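Local coordinates for protein transcriptional regulator (TetR/AcrR family) (Bacillus halodurans, PDB 5GP9) that binds operator DNA as a TetR-family repressor and, as the fatty acid degradation regulator FadR, probably answers to fatty acyl effectors, at residues D78-K82 against E136-Y142; L86-H90 against Y126-L130; M155-L160 against V183-L187. All coordinates share one frame; numbering follows the deposited sequence.

The three contacts lie in the all-helical C-terminal part of this TetR-family regulator, not in the predicted helix-turn-helix. Contacts 1 and 2 both join helix 79-95 to helix 113-139, contact 1 at the start of the first and the end of the second, contact 2 deeper in the protein, with centres about 14 Å apart. Contact 3 follows both in the chain and pairs helix 149-169 with helix 180-189; its centre is about 11 Å from that of contact 2 and 16 Å from that of contact 1. Leu-160 packs on Leu-86, His-90 and Tyr-126, and Ile-156 on Leu-130, so contact 3 connects the palmitic acid site with the side facing the second subunit, which contact 1 also touches.

Contact 1. Residues D78-K82 against E136-Y142; sequences DVEEK and EGKEKGY. With GOL (glycerol), chain D.
In the C-terminal helical domain of this regulator, the beginning of helix 79-95 meets the end of helix 113-139 and the turn after it, through Val-79, Glu-80 and Lys-82 against Glu-136, Gly-137 and Tyr-142. In the central Val-79, CG1 stands beside the backbone N (chi1 -49°), and CG2 falls between N and the carbonyl carbon and faces Tyr-142. Val-79 CG2 lies 3.8 Å from CA of Gly-137; its 3.2 Å to CD2 of Tyr-142, oblique to the ring, is shorter than ordinary carbon-carbon contact and doubtful. The other methyl, CG1, packs beside the Glu-136 carboxylate. Farther out on the ring, Tyr-142 OH lies 3.1 Å from CB of Glu-80, whose chain bends at chi2 and carries its carboxylate away. A salt bridge closes the charged side: extended Lys-82 crosses extended Glu-136 at about a right angle, and Lys-82 NZ hydrogen-bonds to Glu-136 OE2 at 2.8 Å, on its syn lone pair, and more weakly to OE1 at 3.0 Å. A glycerol, probably from the crystallisation liquor, joins both partners, taking a bond from Lys-82 NZ at O3 (2.6 Å) and giving one from O1 to Glu-136 OE1 (2.6 Å). Asp-78 is the N-cap, its OD1 accepting from Glu-80 N at 2.6 Å. Helix 180-189 adjoins, with His-184 against Glu-80 and Leu-188 against Tyr-142, while the backbone of Tyr-142 bonds to the second subunit.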
ATOM      1  N   ASP A  78     -10.033  -3.341 -27.697  1.00 65.07           N
ATOM      2  CA  ASP A  78      -9.379  -2.109 -27.354  1.00 64.21           C
ATOM      3  C   ASP A  78      -8.659  -2.245 -25.984  1.00 64.52           C
ATOM      4  O   ASP A  78      -9.210  -2.819 -25.050  1.00 59.80           O
ATOM      5  CB  ASP A  78     -10.459  -1.007 -27.392  1.00 71.27           C
ATOM      6  CG  ASP A  78      -9.938   0.347 -27.002  1.00 80.86           C
ATOM      7  OD1 ASP A  78      -8.899   0.395 -26.320  1.00 79.77           O
ATOM      8  OD2 ASP A  78     -10.577   1.365 -27.347  1.00 88.83           O
ATOM      9  N   VAL A  79      -7.440  -1.731 -25.856  1.00 52.62           N
ATOM     10  CA  VAL A  79      -6.709  -1.886 -24.578  1.00 52.69           C
ATOM     11  C   VAL A  79      -7.136  -0.860 -23.472  1.00 56.36           C
ATOM     12  O   VAL A  79      -6.700  -0.962 -22.269  1.00 43.37           O
ATOM     13  CB  VAL A  79      -5.177  -1.838 -24.798  1.00 59.14           C
ATOM     14  CG1 VAL A  79      -4.733  -2.756 -25.920  1.00 56.42           C
ATOM     15  CG2 VAL A  79      -4.708  -0.424 -25.050  1.00 63.61           C
ATOM     16  N   GLU A  80      -7.860   0.187 -23.920  1.00 50.51           N
ATOM     17  CA  GLU A  80      -8.703   1.074 -23.079  1.00 57.38           C
ATOM     18  C   GLU A  80      -9.712   0.192 -22.374  1.00 45.86           C
ATOM     19  O   GLU A  80      -9.907   0.255 -21.152  1.00 46.91           O
ATOM     20  CB  GLU A  80      -9.452   2.106 -23.966  1.00 67.72           C
ATOM     21  CG  GLU A  80     -10.593   2.937 -23.360  1.00 77.08           C
ATOM     22  CD  GLU A  80     -11.977   2.298 -23.587  1.00 88.07           C
ATOM     23  OE1 GLU A  80     -12.371   2.127 -24.781  1.00 84.14           O
ATOM     24  OE2 GLU A  80     -12.661   1.948 -22.574  1.00 79.60           O
ATOM     25  N   GLU A  81     -10.343  -0.662 -23.165  1.00 48.92           N
ATOM     26  CA  GLU A  81     -11.328  -1.569 -22.630  1.00 41.03           C
ATOM     27  C   GLU A  81     -10.659  -2.516 -21.654  1.00 35.91           C
ATOM     28  O   GLU A  81     -11.222  -2.784 -20.611  1.00 33.39           O
ATOM     29  CB  GLU A  81     -12.003  -2.361 -23.767  1.00 51.67           C
ATOM     30  CG  GLU A  81     -13.421  -2.837 -23.524  1.00 58.04           C
ATOM     31  CD  GLU A  81     -13.914  -3.669 -24.714  1.00 68.99           C
ATOM     32  OE1 GLU A  81     -14.199  -4.877 -24.532  1.00 67.51           O
ATOM     33  OE2 GLU A  81     -13.938  -3.135 -25.850  1.00 83.15           O
ATOM     34  N   LYS A  82      -9.494  -3.031 -22.026  1.00 32.98           N
ATOM     35  CA  LYS A  82      -8.783  -4.033 -21.224  1.00 37.15           C
ATOM     36  C   LYS A  82      -8.378  -3.490 -19.829  1.00 35.17           C
ATOM     37  O   LYS A  82      -8.449  -4.221 -18.824  1.00 32.79           O
ATOM     38  CB  LYS A  82      -7.601  -4.556 -21.975  1.00 36.10           C
ATOM     39  CG  LYS A  82      -8.029  -5.404 -23.156  1.00 38.39           C
ATOM     40  CD  LYS A  82      -6.812  -6.129 -23.677  1.00 37.49           C
ATOM     41  CE  LYS A  82      -7.155  -6.935 -24.934  1.00 44.23           C
ATOM     42  NZ  LYS A  82      -5.934  -7.628 -25.414  1.00 43.78           N
ATOM     43  N   GLU A 136       1.329  -4.280 -24.450  1.00 41.18           N
ATOM     44  CA  GLU A 136       0.306  -4.260 -25.524  1.00 36.01           C
ATOM     45  C   GLU A 136      -0.117  -2.872 -25.895  1.00 41.46           C
ATOM     46  O   GLU A 136      -0.101  -2.449 -27.095  1.00 39.19           O
ATOM     47  CB  GLU A 136      -0.900  -5.108 -25.119  1.00 39.49           C
ATOM     48  CG  GLU A 136      -1.877  -5.310 -26.233  1.00 40.07           C
ATOM     49  CD  GLU A 136      -3.093  -6.144 -25.878  1.00 43.98           C
ATOM     50  OE1 GLU A 136      -3.113  -6.837 -24.823  1.00 41.42           O
ATOM     51  OE2 GLU A 136      -4.031  -6.083 -26.724  1.00 48.66           O
ATOM     52  N   GLY A 137      -0.505  -2.111 -24.880  1.00 33.96           N
ATOM     53  CA  GLY A 137      -0.962  -0.781 -25.120  1.00 34.75           C
ATOM     54  C   GLY A 137       0.079   0.111 -25.739  1.00 36.52           C
ATOM     55  O   GLY A 137      -0.254   1.027 -26.533  1.00 43.98           O
ATOM     56  N   LYS A 138       1.324  -0.068 -25.328  1.00 34.27           N
ATOM     57  CA  LYS A 138       2.397   0.710 -25.930  1.00 38.63           C
ATOM     58  C   LYS A 138       2.535   0.322 -27.410  1.00 41.03           C
ATOM     59  O   LYS A 138       2.514   1.213 -28.291  1.00 44.57           O
ATOM     60  CB  LYS A 138       3.722   0.519 -25.186  1.00 40.09           C
ATOM     61  CG  LYS A 138       3.791   1.382 -23.915  1.00 43.15           C
ATOM     62  CD  LYS A 138       5.189   1.472 -23.325  1.00 50.20           C
ATOM     63  CE  LYS A 138       5.506   0.394 -22.336  1.00 48.77           C
ATOM     64  NZ  LYS A 138       6.952   0.512 -21.980  1.00 52.15           N
ATOM     65  N   GLU A 139       2.661  -0.973 -27.656  1.00 41.69           N
ATOM     66  CA  GLU A 139       2.871  -1.504 -29.021  1.00 47.28           C
ATOM     67  C   GLU A 139       1.775  -0.997 -30.023  1.00 53.17           C
ATOM     68  O   GLU A 139       2.108  -0.676 -31.169  1.00 57.75           O
ATOM     69  CB  GLU A 139       3.011  -3.059 -28.964  1.00 47.47           C
ATOM     70  CG  GLU A 139       3.443  -3.788 -30.256  1.00 66.15           C
ATOM     71  CD  GLU A 139       4.955  -3.707 -30.576  1.00 72.17           C
ATOM     72  OE1 GLU A 139       5.780  -3.542 -29.643  1.00 69.89           O
ATOM     73  OE2 GLU A 139       5.327  -3.834 -31.777  1.00 80.23           O
ATOM     74  N   LYS A 140       0.520  -0.848 -29.587  1.00 43.01           N
ATOM     75  CA  LYS A 140      -0.592  -0.392 -30.434  1.00 45.58           C
ATOM     76  C   LYS A 140      -0.881   1.082 -30.312  1.00 45.32           C
ATOM     77  O   LYS A 140      -1.917   1.561 -30.757  1.00 46.75           O
ATOM     78  CB  LYS A 140      -1.870  -1.192 -30.100  1.00 45.49           C
ATOM     79  CG  LYS A 140      -1.647  -2.707 -30.057  1.00 40.42           C
ATOM     80  CD  LYS A 140      -2.946  -3.507 -29.913  1.00 46.26           C
ATOM     81  CE  LYS A 140      -2.793  -5.031 -29.865  1.00 46.99           C
ATOM     82  NZ  LYS A 140      -1.593  -5.504 -30.586  1.00 50.33           N
ATOM     83  N   GLY A 141      -0.009   1.841 -29.649  1.00 42.17           N
ATOM     84  CA  GLY A 141      -0.100   3.281 -29.702  1.00 40.50           C
ATOM     85  C   GLY A 141      -1.093   3.920 -28.761  1.00 43.30           C
ATOM     86  O   GLY A 141      -1.226   5.122 -28.772  1.00 45.99           O
ATOM     87  N   TYR A 142      -1.724   3.129 -27.887  1.00 41.77           N
ATOM     88  CA  TYR A 142      -2.681   3.660 -26.935  1.00 38.38           C
ATOM     89  C   TYR A 142      -2.001   4.301 -25.691  1.00 32.60           C
ATOM     90  O   TYR A 142      -2.446   5.380 -25.208  1.00 38.77           O
ATOM     91  CB  TYR A 142      -3.621   2.578 -26.470  1.00 43.60           C
ATOM     92  CG  TYR A 142      -4.736   3.140 -25.595  1.00 48.50           C
ATOM     93  CD1 TYR A 142      -5.611   4.124 -26.083  1.00 49.66           C
ATOM     94  CD2 TYR A 142      -4.921   2.696 -24.276  1.00 49.03           C
ATOM     95  CE1 TYR A 142      -6.654   4.626 -25.302  1.00 52.04           C
ATOM     96  CE2 TYR A 142      -5.964   3.168 -23.499  1.00 47.76           C
ATOM     97  CZ  TYR A 142      -6.817   4.151 -23.995  1.00 52.69           C
ATOM     98  OH  TYR A 142      -7.852   4.623 -23.215  1.00 52.36           O
TER
HETATM   99  C1  GOL D 202      -2.222  -9.234 -22.867  1.00 70.05           C
HETATM  100  O1  GOL D 202      -2.136  -7.799 -22.671  1.00 50.25           O
HETATM  101  C2  GOL D 202      -3.268  -9.821 -21.919  1.00 63.26           C
HETATM  102  O2  GOL D 202      -3.032 -11.229 -21.737  1.00 70.21           O
HETATM  103  C3  GOL D 202      -4.721  -9.565 -22.353  1.00 61.80           C
HETATM  104  O3  GOL D 202      -4.850  -9.360 -23.752  1.00 54.55           O

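Contact 2. Residues L86-H90 against Y126-L130; sequences LVNMH and YLNLL. With PLM (palmitic acid), chain E.
Tyr-126 and Leu-86 reach for each other from opposite directions, long side chains bridging the 13.1 Å between the axes of helix 86-90 and helix 126-130, which run nearly antiparallel at 158°. With CG anti to the backbone N (chi1 179°), the tyrosine spans that distance to the edge of His-90: Tyr-126 OH lies in the imidazole plane and is hydrogen-bonded to His-90 ND1 at 2.7 Å; either atom could be the donor. The two side chains cross at about a right angle, and their rings are inclined by 53°, neither stacked nor edge-to-face. Leu-86 sets both methyls against the phenol: CD2 sits 3.5 Å from Tyr-126 OH, and CD1 lies 3.9 Å from CE1, oblique to the ring. The same Leu-86 CD1 meets CD2 of Leu-130 at 3.6 Å, the two leucines crossing nearly at right angles, while Leu-129 touches more lightly. Phe-65 of helix 50-74 meets Tyr-126 edge-to-face, and Leu-160 of helix 149-169 packs on both Leu-86 and His-90. Palmitic acid lies over one face of the imidazole, offset toward its rim, with CC 3.6 Å from His-90 NE2. The ring thus presents a face to the acyl chain while its ND1 edge is engaged by the tyrosine. This hydrogen bond pairs two polar atoms in a buried setting, beside leucine methyls and the acyl chain, and should restrict rotation of the imidazole.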
ATOM      1  N   LEU A  86      -9.732  -4.723 -16.173  1.00 29.24           N
ATOM      2  CA  LEU A  86      -8.836  -5.016 -15.035  1.00 28.03           C
ATOM      3  C   LEU A  86      -9.290  -4.233 -13.802  1.00 25.23           C
ATOM      4  O   LEU A  86      -9.429  -4.842 -12.738  1.00 25.01           O
ATOM      5  CB  LEU A  86      -7.368  -4.722 -15.389  1.00 31.79           C
ATOM      6  CG  LEU A  86      -6.336  -5.091 -14.308  1.00 29.60           C
ATOM      7  CD1 LEU A  86      -5.059  -5.705 -14.903  1.00 31.66           C
ATOM      8  CD2 LEU A  86      -6.061  -3.809 -13.558  1.00 31.67           C
ATOM      9  N   VAL A  87      -9.553  -2.941 -13.922  1.00 27.11           N
ATOM     10  CA  VAL A  87     -10.037  -2.142 -12.773  1.00 26.11           C
ATOM     11  C   VAL A  87     -11.364  -2.691 -12.223  1.00 28.16           C
ATOM     12  O   VAL A  87     -11.562  -2.863 -11.037  1.00 25.42           O
ATOM     13  CB  VAL A  87     -10.140  -0.667 -13.170  1.00 25.29           C
ATOM     14  CG1 VAL A  87     -10.726   0.174 -12.090  1.00 24.70           C
ATOM     15  CG2 VAL A  87      -8.715  -0.159 -13.555  1.00 26.58           C
ATOM     16  N   ASN A  88     -12.274  -2.953 -13.149  1.00 27.36           N
ATOM     17  CA  ASN A  88     -13.561  -3.472 -12.806  1.00 27.39           C
ATOM     18  C   ASN A  88     -13.507  -4.818 -12.115  1.00 27.50           C
ATOM     19  O   ASN A  88     -14.114  -4.956 -11.067  1.00 28.76           O
ATOM     20  CB  ASN A  88     -14.444  -3.464 -14.051  1.00 31.71           C
ATOM     21  CG  ASN A  88     -15.828  -3.938 -13.748  1.00 35.78           C
ATOM     22  OD1 ASN A  88     -16.564  -3.288 -12.965  1.00 34.37           O
ATOM     23  ND2 ASN A  88     -16.172  -5.126 -14.267  1.00 39.29           N
ATOM     24  N   MET A  89     -12.686  -5.765 -12.581  1.00 27.79           N
ATOM     25  CA  MET A  89     -12.526  -7.066 -11.923  1.00 33.14           C
ATOM     26  C   MET A  89     -11.787  -7.010 -10.590  1.00 30.33           C
ATOM     27  O   MET A  89     -12.140  -7.732  -9.671  1.00 29.47           O
ATOM     28  CB  MET A  89     -11.810  -8.038 -12.860  1.00 36.55           C
ATOM     29  CG  MET A  89     -12.659  -8.486 -14.038  1.00 46.07           C
ATOM     30  SD  MET A  89     -13.974  -9.638 -13.499  1.00 58.30           S
ATOM     31  CE  MET A  89     -13.042 -10.831 -12.566  1.00 47.02           C
ATOM     32  N   HIS A  90     -10.787  -6.133 -10.433  1.00 26.20           N
ATOM     33  CA  HIS A  90     -10.176  -5.943  -9.141  1.00 26.27           C
ATOM     34  C   HIS A  90     -11.179  -5.507  -8.086  1.00 25.92           C
ATOM     35  O   HIS A  90     -11.244  -6.063  -6.986  1.00 28.26           O
ATOM     36  CB  HIS A  90      -8.971  -4.952  -9.304  1.00 26.34           C
ATOM     37  CG  HIS A  90      -8.090  -4.776  -8.092  1.00 26.72           C
ATOM     38  ND1 HIS A  90      -6.716  -4.744  -8.172  1.00 22.92           N
ATOM     39  CD2 HIS A  90      -8.375  -4.648  -6.775  1.00 26.96           C
ATOM     40  CE1 HIS A  90      -6.211  -4.521  -6.975  1.00 24.39           C
ATOM     41  NE2 HIS A  90      -7.187  -4.486  -6.103  1.00 27.42           N
ATOM     42  N   TYR A 126      -0.108 -11.212 -10.745  1.00 28.02           N
ATOM     43  CA  TYR A 126      -1.049 -10.148 -11.143  1.00 26.90           C
ATOM     44  C   TYR A 126      -0.239  -8.984 -11.768  1.00 26.91           C
ATOM     45  O   TYR A 126      -0.565  -8.419 -12.803  1.00 25.09           O
ATOM     46  CB  TYR A 126      -1.794  -9.687  -9.913  1.00 27.09           C
ATOM     47  CG  TYR A 126      -2.801  -8.581 -10.107  1.00 26.71           C
ATOM     48  CD1 TYR A 126      -3.548  -8.453 -11.275  1.00 25.25           C
ATOM     49  CD2 TYR A 126      -3.022  -7.686  -9.141  1.00 27.20           C
ATOM     50  CE1 TYR A 126      -4.481  -7.442 -11.420  1.00 29.90           C
ATOM     51  CE2 TYR A 126      -3.948  -6.695  -9.258  1.00 26.26           C
ATOM     52  CZ  TYR A 126      -4.671  -6.560 -10.408  1.00 24.92           C
ATOM     53  OH  TYR A 126      -5.624  -5.535 -10.530  1.00 29.93           O
ATOM     54  N   LEU A 127       0.877  -8.647 -11.117  1.00 24.46           N
ATOM     55  CA  LEU A 127       1.826  -7.633 -11.669  1.00 28.48           C
ATOM     56  C   LEU A 127       2.324  -7.978 -13.068  1.00 29.17           C
ATOM     57  O   LEU A 127       2.364  -7.118 -13.864  1.00 26.40           O
ATOM     58  CB  LEU A 127       2.996  -7.312 -10.725  1.00 26.77           C
ATOM     59  CG  LEU A 127       2.629  -6.923  -9.272  1.00 28.27           C
ATOM     60  CD1 LEU A 127       3.863  -6.686  -8.371  1.00 28.80           C
ATOM     61  CD2 LEU A 127       1.690  -5.724  -9.265  1.00 24.64           C
ATOM     62  N   ASN A 128       2.615  -9.250 -13.369  1.00 28.57           N
ATOM     63  CA  ASN A 128       2.971  -9.663 -14.759  1.00 32.25           C
ATOM     64  C   ASN A 128       1.857  -9.473 -15.777  1.00 28.63           C
ATOM     65  O   ASN A 128       2.093  -9.061 -16.907  1.00 30.61           O
ATOM     66  CB  ASN A 128       3.414 -11.124 -14.779  1.00 31.60           C
ATOM     67  CG  ASN A 128       4.729 -11.365 -14.044  1.00 33.82           C
ATOM     68  OD1 ASN A 128       5.471 -10.449 -13.692  1.00 34.33           O
ATOM     69  ND2 ASN A 128       4.995 -12.650 -13.779  1.00 34.58           N
ATOM     70  N   LEU A 129       0.619  -9.702 -15.369  1.00 29.06           N
ATOM     71  CA  LEU A 129      -0.527  -9.391 -16.185  1.00 29.48           C
ATOM     72  C   LEU A 129      -0.640  -7.908 -16.478  1.00 28.54           C
ATOM     73  O   LEU A 129      -0.880  -7.502 -17.586  1.00 28.95           O
ATOM     74  CB  LEU A 129      -1.835  -9.884 -15.510  1.00 32.46           C
ATOM     75  CG  LEU A 129      -3.069  -9.538 -16.318  1.00 34.43           C
ATOM     76  CD1 LEU A 129      -2.998 -10.225 -17.685  1.00 38.86           C
ATOM     77  CD2 LEU A 129      -4.301  -9.942 -15.530  1.00 37.25           C
ATOM     78  N   LEU A 130      -0.494  -7.088 -15.450  1.00 29.06           N
ATOM     79  CA  LEU A 130      -0.419  -5.645 -15.637  1.00 27.48           C
ATOM     80  C   LEU A 130       0.674  -5.268 -16.695  1.00 26.27           C
ATOM     81  O   LEU A 130       0.451  -4.506 -17.606  1.00 27.13           O
ATOM     82  CB  LEU A 130      -0.131  -4.922 -14.313  1.00 27.05           C
ATOM     83  CG  LEU A 130      -1.317  -4.523 -13.421  1.00 34.16           C
ATOM     84  CD1 LEU A 130      -0.856  -3.860 -12.137  1.00 31.63           C
ATOM     85  CD2 LEU A 130      -2.303  -3.573 -14.085  1.00 36.48           C
TER
HETATM   86  C1  PLM E 203       2.649  -3.614  -1.562  1.00 61.38           C
HETATM   87  O1  PLM E 203       1.820  -2.960  -2.228  1.00 44.12           O
HETATM   88  O2  PLM E 203       3.626  -3.034  -1.087  1.00 69.72           O
HETATM   89  C2  PLM E 203       2.497  -5.117  -1.316  1.00 63.53           C
HETATM   90  C3  PLM E 203       1.225  -5.433  -0.498  1.00 68.60           C
HETATM   91  C4  PLM E 203       1.073  -6.881   0.031  1.00 64.00           C
HETATM   92  C5  PLM E 203      -0.007  -7.851  -0.534  1.00 56.38           C
HETATM   93  C6  PLM E 203      -1.126  -7.214  -1.356  1.00 50.70           C
HETATM   94  C7  PLM E 203      -2.355  -8.075  -1.592  1.00 44.32           C
HETATM   95  C8  PLM E 203      -3.389  -7.231  -2.262  1.00 43.69           C
HETATM   96  C9  PLM E 203      -3.686  -7.581  -3.684  1.00 45.47           C
HETATM   97  CA  PLM E 203      -5.144  -7.706  -3.844  1.00 47.24           C
HETATM   98  CB  PLM E 203      -5.393  -7.833  -5.333  1.00 47.20           C
HETATM   99  CC  PLM E 203      -6.883  -8.029  -5.542  1.00 46.86           C
HETATM  100  CD  PLM E 203      -7.335  -9.204  -4.669  1.00 56.32           C
HETATM  101  CE  PLM E 203      -8.175 -10.279  -5.309  1.00 61.68           C
HETATM  102  CF  PLM E 203      -7.856 -11.567  -4.550  1.00 56.31           C
HETATM  103  CG  PLM E 203      -8.798 -12.616  -5.028  1.00 61.43           C

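Contact 3. Residues M155-L160 against V183-L187; sequences MIFGTL and VHQLL
With CG beside the backbone N (chi1 -61°) and an extended chi2, Leu-187 pushes its two methyls into the side of helix 149-169. Leu-187 CD2 lies 4.0 Å from Thr-159 CB and 4.1 Å from Met-155 CE, and each of these side chains runs past the leucine in the opposite direction. The methionine is extended until its last torsion, where a bend at chi3 (67°) turns CE toward Leu-187 CD2. Leu-187 CD1 lies 4.2 Å from Ile-156 CG2. One turn farther along, the closest meeting is between methyls, Leu-160 CD2 to Val-183 CG1 at 3.5 Å, the chains crossing at a slant. The segment axes are 11.2 Å apart, running roughly antiparallel at 146°. Met-155 and Thr-159 also pack on Thr-159 and Met-155 of the second subunit, to which the backbone of Leu-187 itself hydrogen-bonds. Leu-160 continues inward to Phe-91 of helix 79-95. No hydrogen bond links the two segments, and the join depends on apolar packing. Thr-159 OG1 donates within its own helix to Met-155 O at 2.8 Å, while Thr-159 N reaches that oxygen from the other face; with this bond made, OG1 can lie against the leucine methyl along with CB and CG2.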
ATOM      1  N   MET A 155       2.230   2.427 -10.415  1.00 24.46           N
ATOM      2  CA  MET A 155       1.145   3.446 -10.321  1.00 19.49           C
ATOM      3  C   MET A 155      -0.230   2.762 -10.390  1.00 19.40           C
ATOM      4  O   MET A 155      -1.127   3.092  -9.631  1.00 20.27           O
ATOM      5  CB  MET A 155       1.308   4.462 -11.460  1.00 20.66           C
ATOM      6  CG  MET A 155       0.216   5.540 -11.375  1.00 24.45           C
ATOM      7  SD  MET A 155       0.128   6.834 -12.637  1.00 35.77           S
ATOM      8  CE  MET A 155      -0.303   5.678 -13.791  1.00 21.81           C
ATOM      9  N   ILE A 156      -0.467   1.853 -11.314  1.00 20.63           N
ATOM     10  CA  ILE A 156      -1.766   1.228 -11.404  1.00 21.00           C
ATOM     11  C   ILE A 156      -2.091   0.420 -10.120  1.00 20.05           C
ATOM     12  O   ILE A 156      -3.167   0.512  -9.495  1.00 20.72           O
ATOM     13  CB  ILE A 156      -1.849   0.320 -12.649  1.00 19.77           C
ATOM     14  CG1 ILE A 156      -1.829   1.160 -13.951  1.00 23.40           C
ATOM     15  CG2 ILE A 156      -3.149  -0.503 -12.615  1.00 20.33           C
ATOM     16  CD1 ILE A 156      -1.618   0.329 -15.160  1.00 22.14           C
ATOM     17  N   PHE A 157      -1.177  -0.482  -9.755  1.00 19.64           N
ATOM     18  CA  PHE A 157      -1.383  -1.312  -8.619  1.00 20.23           C
ATOM     19  C   PHE A 157      -1.457  -0.489  -7.402  1.00 19.99           C
ATOM     20  O   PHE A 157      -2.352  -0.725  -6.534  1.00 19.64           O
ATOM     21  CB  PHE A 157      -0.309  -2.380  -8.456  1.00 20.67           C
ATOM     22  CG  PHE A 157      -0.560  -3.208  -7.255  1.00 21.26           C
ATOM     23  CD1 PHE A 157      -1.598  -4.171  -7.257  1.00 23.78           C
ATOM     24  CD2 PHE A 157       0.099  -2.929  -6.053  1.00 24.23           C
ATOM     25  CE1 PHE A 157      -1.921  -4.824  -6.063  1.00 23.32           C
ATOM     26  CE2 PHE A 157      -0.196  -3.594  -4.899  1.00 24.80           C
ATOM     27  CZ  PHE A 157      -1.209  -4.528  -4.897  1.00 24.36           C
ATOM     28  N   GLY A 158      -0.505   0.488  -7.242  1.00 19.62           N
ATOM     29  CA  GLY A 158      -0.499   1.213  -6.005  1.00 18.02           C
ATOM     30  C   GLY A 158      -1.786   2.016  -5.825  1.00 19.21           C
ATOM     31  O   GLY A 158      -2.302   2.175  -4.734  1.00 19.36           O
ATOM     32  N   THR A 159      -2.260   2.529  -6.944  1.00 18.17           N
ATOM     33  CA  THR A 159      -3.526   3.283  -6.945  1.00 18.49           C
ATOM     34  C   THR A 159      -4.719   2.418  -6.594  1.00 18.03           C
ATOM     35  O   THR A 159      -5.541   2.784  -5.694  1.00 19.40           O
ATOM     36  CB  THR A 159      -3.737   4.068  -8.283  1.00 16.71           C
ATOM     37  OG1 THR A 159      -2.731   5.051  -8.395  1.00 19.26           O
ATOM     38  CG2 THR A 159      -5.037   4.825  -8.199  1.00 18.02           C
ATOM     39  N   LEU A 160      -4.897   1.341  -7.304  1.00 18.59           N
ATOM     40  CA  LEU A 160      -6.062   0.437  -7.040  1.00 20.39           C
ATOM     41  C   LEU A 160      -6.064  -0.093  -5.618  1.00 21.95           C
ATOM     42  O   LEU A 160      -7.029  -0.060  -4.895  1.00 19.47           O
ATOM     43  CB  LEU A 160      -6.044  -0.689  -8.007  1.00 19.43           C
ATOM     44  CG  LEU A 160      -6.205  -0.415  -9.486  1.00 23.39           C
ATOM     45  CD1 LEU A 160      -6.196  -1.672 -10.354  1.00 25.60           C
ATOM     46  CD2 LEU A 160      -7.446   0.400  -9.779  1.00 28.41           C
ATOM     47  N   VAL A 183     -11.588   5.874 -11.622  1.00 25.46           N
ATOM     48  CA  VAL A 183     -10.156   5.433 -11.395  1.00 23.40           C
ATOM     49  C   VAL A 183      -9.503   5.148 -12.726  1.00 25.49           C
ATOM     50  O   VAL A 183      -8.429   5.586 -12.982  1.00 22.07           O
ATOM     51  CB  VAL A 183     -10.082   4.220 -10.460  1.00 22.78           C
ATOM     52  CG1 VAL A 183      -8.699   3.616 -10.483  1.00 26.86           C
ATOM     53  CG2 VAL A 183     -10.499   4.594  -9.044  1.00 24.29           C
ATOM     54  N   HIS A 184     -10.233   4.432 -13.585  1.00 22.86           N
ATOM     55  CA  HIS A 184      -9.826   4.168 -14.920  1.00 25.55           C
ATOM     56  C   HIS A 184      -9.411   5.430 -15.685  1.00 25.99           C
ATOM     57  O   HIS A 184      -8.319   5.451 -16.304  1.00 22.07           O
ATOM     58  CB  HIS A 184     -11.017   3.455 -15.648  1.00 27.82           C
ATOM     59  CG  HIS A 184     -10.794   3.245 -17.093  1.00 33.49           C
ATOM     60  ND1 HIS A 184      -9.882   2.342 -17.570  1.00 35.18           N
ATOM     61  CD2 HIS A 184     -11.358   3.829 -18.170  1.00 33.10           C
ATOM     62  CE1 HIS A 184      -9.890   2.373 -18.892  1.00 35.70           C
ATOM     63  NE2 HIS A 184     -10.776   3.266 -19.273  1.00 38.16           N
ATOM     64  N   GLN A 185     -10.299   6.471 -15.644  1.00 24.29           N
ATOM     65  CA  GLN A 185     -10.038   7.640 -16.361  1.00 28.32           C
ATOM     66  C   GLN A 185      -8.828   8.380 -15.827  1.00 25.36           C
ATOM     67  O   GLN A 185      -8.039   8.932 -16.573  1.00 27.47           O
ATOM     68  CB  GLN A 185     -11.230   8.582 -16.276  1.00 29.76           C
ATOM     69  CG  GLN A 185     -12.577   8.027 -16.649  1.00 43.61           C
ATOM     70  CD  GLN A 185     -12.906   8.020 -18.113  1.00 52.72           C
ATOM     71  OE1 GLN A 185     -12.083   7.698 -18.993  1.00 54.44           O
ATOM     72  NE2 GLN A 185     -14.178   8.306 -18.382  1.00 60.16           N
ATOM     73  N   LEU A 186      -8.709   8.389 -14.518  1.00 21.44           N
ATOM     74  CA  LEU A 186      -7.668   9.085 -13.831  1.00 26.00           C
ATOM     75  C   LEU A 186      -6.296   8.472 -14.136  1.00 21.67           C
ATOM     76  O   LEU A 186      -5.325   9.217 -14.380  1.00 22.35           O
ATOM     77  CB  LEU A 186      -7.965   9.142 -12.320  1.00 27.02           C
ATOM     78  CG  LEU A 186      -6.947   9.833 -11.413  1.00 27.16           C
ATOM     79  CD1 LEU A 186      -6.747  11.300 -11.713  1.00 27.06           C
ATOM     80  CD2 LEU A 186      -7.364   9.658  -9.929  1.00 31.92           C
ATOM     81  N   LEU A 187      -6.197   7.152 -14.172  1.00 21.59           N
ATOM     82  CA  LEU A 187      -5.029   6.495 -14.596  1.00 21.38           C
ATOM     83  C   LEU A 187      -4.618   6.797 -16.037  1.00 24.54           C
ATOM     84  O   LEU A 187      -3.455   6.997 -16.348  1.00 25.32           O
ATOM     85  CB  LEU A 187      -5.073   5.022 -14.357  1.00 22.17           C
ATOM     86  CG  LEU A 187      -5.223   4.448 -12.961  1.00 24.27           C
ATOM     87  CD1 LEU A 187      -5.532   2.952 -12.903  1.00 25.37           C
ATOM     88  CD2 LEU A 187      -3.947   4.731 -12.181  1.00 26.61           C
TER